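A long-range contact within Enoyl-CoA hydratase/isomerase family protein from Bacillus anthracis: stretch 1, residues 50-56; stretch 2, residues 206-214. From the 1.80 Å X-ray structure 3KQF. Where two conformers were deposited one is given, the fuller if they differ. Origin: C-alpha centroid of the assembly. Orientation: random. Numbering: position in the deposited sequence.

Stretch 1 50-56: EEANTRV
Stretch 2 (206-214) SNGPIAVRL

The contact is a small one, 255 Å² summed over both sides, in which two arginines reach across in opposite senses: Arg 213, from a helix, binds backbone carbonyls of an irregular loop, and Arg 55, from that loop, lies over the proline that opens the helix.

Gly 208 occupies the N-cap position, and residues 209-214 follow with helical torsions (phi -62 to -68°, psi -32 to -46°), held by Val 212 N to Gly 208 O at 2.9 Å, Arg 213 N to Pro 209 O at 3.1 Å and Leu 214 N to Ile 210 O at 2.9 Å. The helical turn thus places Pro 209 and Arg 213 four residues apart, both in reach of the loop. The closest backbone approach is at Arg 55 and Pro 209, whose CA atoms are 6.5 Å apart.

Glu 51 (phi/psi -93/99°) leads into a tight turn through Ala 52 (-66/-27°) and Asn 53 (-79/-18°) to Thr 54 (-90/119°). Thr 54 N donates to Glu 51 O at 3.3 Å, and Thr 54 OG1 (chi1 m) donates to Glu 51 OE1 at 2.6 Å, the glutamate being m, t with chi3 near 0°.

The CA-to-CB bond of Arg 213 points sideways to the loop, but its extended side chain (m, t, t, chi4 -166°) brings the guanidinium to this turn. Arg 213 NH2 donates to Glu 51 O at 3.2 Å (145°) and, in a weak bond, to Thr 54 O at 3.0 Å (134°). Both oxygens lie at the guanidinium edge, near its plane, so a single nitrogen links the two carbonyls.

Arg 55 (phi/psi -102/-24°; m, t, t, chi4 -172°) also starts sideways and comes nearer at its end. Pro 209, C-gamma endo and pointing toward the loop, sets CG over one guanidinium face, 3.8 Å from Arg 55 NE, a packing contact without a hydrogen bond.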

ATOM      1  N   GLU A  50       0.655  17.381 -26.134  0.70 21.57           N
ATOM      2  CA  GLU A  50       1.695  18.055 -26.912  0.70 21.95           C
ATOM      3  C   GLU A  50       1.950  19.510 -26.499  0.70 21.81           C
ATOM      4  O   GLU A  50       2.676  20.229 -27.183  0.70 21.01           O
ATOM      5  CB  GLU A  50       1.322  17.999 -28.400  0.70 22.45           C
ATOM      6  CG  GLU A  50       1.224  16.581 -28.940  0.70 23.33           C
ATOM      7  CD  GLU A  50       2.569  15.879 -28.985  0.70 26.80           C
ATOM      8  OE1 GLU A  50       3.511  16.420 -29.606  0.70 28.77           O
ATOM      9  OE2 GLU A  50       2.676  14.763 -28.435  0.70 29.33           O
ATOM     10  N   GLU A  51       1.370  19.937 -25.383  1.00 21.33           N
ATOM     11  CA  GLU A  51       1.550  21.313 -24.902  1.00 21.41           C
ATOM     12  C   GLU A  51       2.713  21.449 -23.919  1.00 21.16           C
ATOM     13  O   GLU A  51       2.570  21.160 -22.740  1.00 21.27           O
ATOM     14  CB  GLU A  51       0.267  21.843 -24.259  1.00 21.83           C
ATOM     15  CG  GLU A  51      -0.817  22.239 -25.245  1.00 23.19           C
ATOM     16  CD  GLU A  51      -2.105  22.690 -24.556  1.00 26.81           C
ATOM     17  OE1 GLU A  51      -2.170  22.676 -23.303  1.00 26.44           O
ATOM     18  OE2 GLU A  51      -3.059  23.052 -25.271  1.00 30.04           O
ATOM     19  N   ALA A  52       3.858  21.902 -24.422  1.00 20.88           N
ATOM     20  CA  ALA A  52       5.038  22.130 -23.596  1.00 20.90           C
ATOM     21  C   ALA A  52       4.853  23.275 -22.563  1.00 20.94           C
ATOM     22  O   ALA A  52       5.506  23.284 -21.512  1.00 21.64           O
ATOM     23  CB  ALA A  52       6.247  22.420 -24.495  1.00 21.12           C
ATOM     24  N   ASN A  53       3.973  24.224 -22.870  0.50 20.71           N
ATOM     25  CA  ASN A  53       3.711  25.357 -21.979  0.50 20.70           C
ATOM     26  C   ASN A  53       2.783  24.974 -20.816  0.50 19.55           C
ATOM     27  O   ASN A  53       2.704  25.689 -19.814  0.50 19.44           O
ATOM     28  CB  ASN A  53       3.092  26.508 -22.773  0.50 21.49           C
ATOM     29  CG  ASN A  53       2.956  27.781 -21.959  0.50 24.56           C
ATOM     30  OD1 ASN A  53       3.692  28.003 -20.994  0.50 29.47           O
ATOM     31  ND2 ASN A  53       2.025  28.639 -22.362  0.50 27.57           N
ATOM     32  N   THR A  54       2.076  23.857 -20.958  1.00 17.90           N
ATOM     33  CA  THR A  54       1.142  23.392 -19.916  1.00 16.84           C
ATOM     34  C   THR A  54       1.867  22.481 -18.939  1.00 15.83           C
ATOM     35  O   THR A  54       2.369  21.421 -19.317  1.00 14.27           O
ATOM     36  CB  THR A  54      -0.063  22.675 -20.521  1.00 16.78           C
ATOM     37  OG1 THR A  54      -0.779  23.603 -21.344  1.00 17.67           O
ATOM     38  CG2 THR A  54      -0.998  22.156 -19.425  1.00 14.85           C
ATOM     39  N   ARG A  55       1.904  22.892 -17.671  1.00 14.61           N
ATOM     40  CA  ARG A  55       2.655  22.139 -16.666  1.00 14.40           C
ATOM     41  C   ARG A  55       1.840  21.259 -15.737  1.00 14.01           C
ATOM     42  O   ARG A  55       2.384  20.320 -15.177  1.00 14.51           O
ATOM     43  CB  ARG A  55       3.511  23.096 -15.831  1.00 14.55           C
ATOM     44  CG  ARG A  55       4.621  23.789 -16.636  1.00 15.44           C
ATOM     45  CD  ARG A  55       5.405  24.804 -15.815  1.00 13.19           C
ATOM     46  NE  ARG A  55       6.408  25.485 -16.643  1.00 15.10           N
ATOM     47  CZ  ARG A  55       7.347  26.302 -16.184  1.00 12.63           C
ATOM     48  NH1 ARG A  55       7.461  26.563 -14.883  1.00 13.58           N
ATOM     49  NH2 ARG A  55       8.196  26.850 -17.040  1.00 14.13           N
ATOM     50  N   VAL A  56       0.561  21.574 -15.565  1.00 13.35           N
ATOM     51  CA  VAL A  56      -0.313  20.840 -14.670  1.00 14.26           C
ATOM     52  C   VAL A  56      -1.710  20.955 -15.221  1.00 14.57           C
ATOM     53  O   VAL A  56      -2.095  22.005 -15.798  1.00 11.98           O
ATOM     54  CB  VAL A  56      -0.335  21.442 -13.228  1.00 16.77           C
ATOM     55  CG1 VAL A  56      -1.195  20.591 -12.304  1.00 11.47           C
ATOM     56  CG2 VAL A  56       1.063  21.580 -12.645  1.00 15.12           C
ATOM     57  N   SER A 206       5.493  25.838 -10.480  1.00 17.45           N
ATOM     58  CA  SER A 206       6.698  26.626 -10.191  1.00 18.04           C
ATOM     59  C   SER A 206       7.954  25.738 -10.054  1.00 16.84           C
ATOM     60  O   SER A 206       9.075  26.245 -10.017  1.00 18.11           O
ATOM     61  CB  SER A 206       6.510  27.507  -8.940  1.00 18.97           C
ATOM     62  OG  SER A 206       6.379  26.702  -7.770  1.00 22.13           O
ATOM     63  N   ASN A 207       7.774  24.425  -9.945  1.00 15.14           N
ATOM     64  CA  ASN A 207       8.917  23.507  -9.882  1.00 13.97           C
ATOM     65  C   ASN A 207       9.425  23.218 -11.298  1.00 14.51           C
ATOM     66  O   ASN A 207       8.784  23.608 -12.288  1.00 14.71           O
ATOM     67  CB  ASN A 207       8.558  22.242  -9.111  1.00 12.61           C
ATOM     68  CG  ASN A 207       8.319  22.524  -7.651  1.00 14.78           C
ATOM     69  OD1 ASN A 207       8.822  23.535  -7.116  1.00 10.18           O
ATOM     70  ND2 ASN A 207       7.539  21.660  -6.992  1.00 13.97           N
ATOM     71  N   GLY A 208      10.595  22.597 -11.403  1.00 15.18           N
ATOM     72  CA  GLY A 208      11.222  22.364 -12.716  1.00 16.02           C
ATOM     73  C   GLY A 208      10.364  21.438 -13.549  1.00 15.59           C
ATOM     74  O   GLY A 208      10.152  20.317 -13.152  1.00 15.10           O
ATOM     75  N   PRO A 209       9.867  21.913 -14.718  1.00 14.66           N
ATOM     76  CA  PRO A 209       8.947  21.043 -15.469  1.00 15.11           C
ATOM     77  C   PRO A 209       9.552  19.772 -16.025  1.00 14.44           C
ATOM     78  O   PRO A 209       8.844  18.784 -16.162  1.00 15.06           O
ATOM     79  CB  PRO A 209       8.397  21.948 -16.587  1.00 15.37           C
ATOM     80  CG  PRO A 209       9.337  23.090 -16.678  1.00 15.12           C
ATOM     81  CD  PRO A 209      10.025  23.238 -15.332  1.00 15.67           C
ATOM     82  N   ILE A 210      10.831  19.794 -16.399  1.00 14.23           N
ATOM     83  CA  ILE A 210      11.476  18.574 -16.905  1.00 15.05           C
ATOM     84  C   ILE A 210      11.570  17.593 -15.738  1.00 14.35           C
ATOM     85  O   ILE A 210      11.268  16.402 -15.877  1.00 13.25           O
ATOM     86  CB  ILE A 210      12.875  18.871 -17.492  1.00 14.95           C
ATOM     87  CG1 ILE A 210      12.748  19.754 -18.730  1.00 17.95           C
ATOM     88  CG2 ILE A 210      13.611  17.581 -17.796  1.00 15.93           C
ATOM     89  CD1 ILE A 210      14.072  20.171 -19.322  1.00 15.50           C
ATOM     90  N   ALA A 211      11.908  18.115 -14.564  1.00 13.64           N
ATOM     91  CA  ALA A 211      12.042  17.319 -13.343  1.00 13.72           C
ATOM     92  C   ALA A 211      10.697  16.703 -12.899  1.00 14.78           C
ATOM     93  O   ALA A 211      10.617  15.513 -12.587  1.00 15.14           O
ATOM     94  CB  ALA A 211      12.629  18.194 -12.203  1.00 15.42           C
ATOM     95  N   VAL A 212       9.637  17.509 -12.926  1.00 15.01           N
ATOM     96  CA  VAL A 212       8.306  17.035 -12.539  1.00 15.13           C
ATOM     97  C   VAL A 212       7.848  15.936 -13.509  1.00 14.54           C
ATOM     98  O   VAL A 212       7.341  14.893 -13.081  1.00 15.01           O
ATOM     99  CB  VAL A 212       7.282  18.178 -12.466  1.00 14.25           C
ATOM    100  CG1 VAL A 212       5.836  17.644 -12.284  1.00 15.28           C
ATOM    101  CG2 VAL A 212       7.635  19.152 -11.334  1.00 14.41           C
ATOM    102  N   ARG A 213       8.023  16.173 -14.805  1.00 15.81           N
ATOM    103  CA  ARG A 213       7.628  15.190 -15.825  1.00 17.00           C
ATOM    104  C   ARG A 213       8.404  13.891 -15.676  1.00 18.32           C
ATOM    105  O   ARG A 213       7.823  12.804 -15.770  1.00 18.76           O
ATOM    106  CB  ARG A 213       7.798  15.755 -17.247  1.00 17.37           C
ATOM    107  CG  ARG A 213       6.835  16.906 -17.532  1.00 20.20           C
ATOM    108  CD  ARG A 213       6.649  17.149 -19.035  1.00 23.70           C
ATOM    109  NE  ARG A 213       5.710  18.237 -19.315  1.00 28.74           N
ATOM    110  CZ  ARG A 213       5.156  18.483 -20.507  1.00 30.16           C
ATOM    111  NH1 ARG A 213       5.397  17.691 -21.551  1.00 32.37           N
ATOM    112  NH2 ARG A 213       4.321  19.507 -20.650  1.00 28.76           N
ATOM    113  N   LEU A 214       9.714  14.005 -15.454  1.00 17.66           N
ATOM    114  CA  LEU A 214      10.554  12.809 -15.239  1.00 17.68           C
ATOM    115  C   LEU A 214      10.164  12.075 -13.938  1.00 16.79           C
ATOM    116  O   LEU A 214      10.172  10.836 -13.888  1.00 18.09           O
ATOM    117  CB  LEU A 214      12.049  13.183 -15.263  1.00 16.55           C
ATOM    118  CG  LEU A 214      12.661  13.401 -16.641  1.00 20.30           C
ATOM    119  CD1 LEU A 214      14.058  14.062 -16.543  1.00 16.71           C
ATOM    120  CD2 LEU A 214      12.754  12.068 -17.398  1.00 20.57           C
TER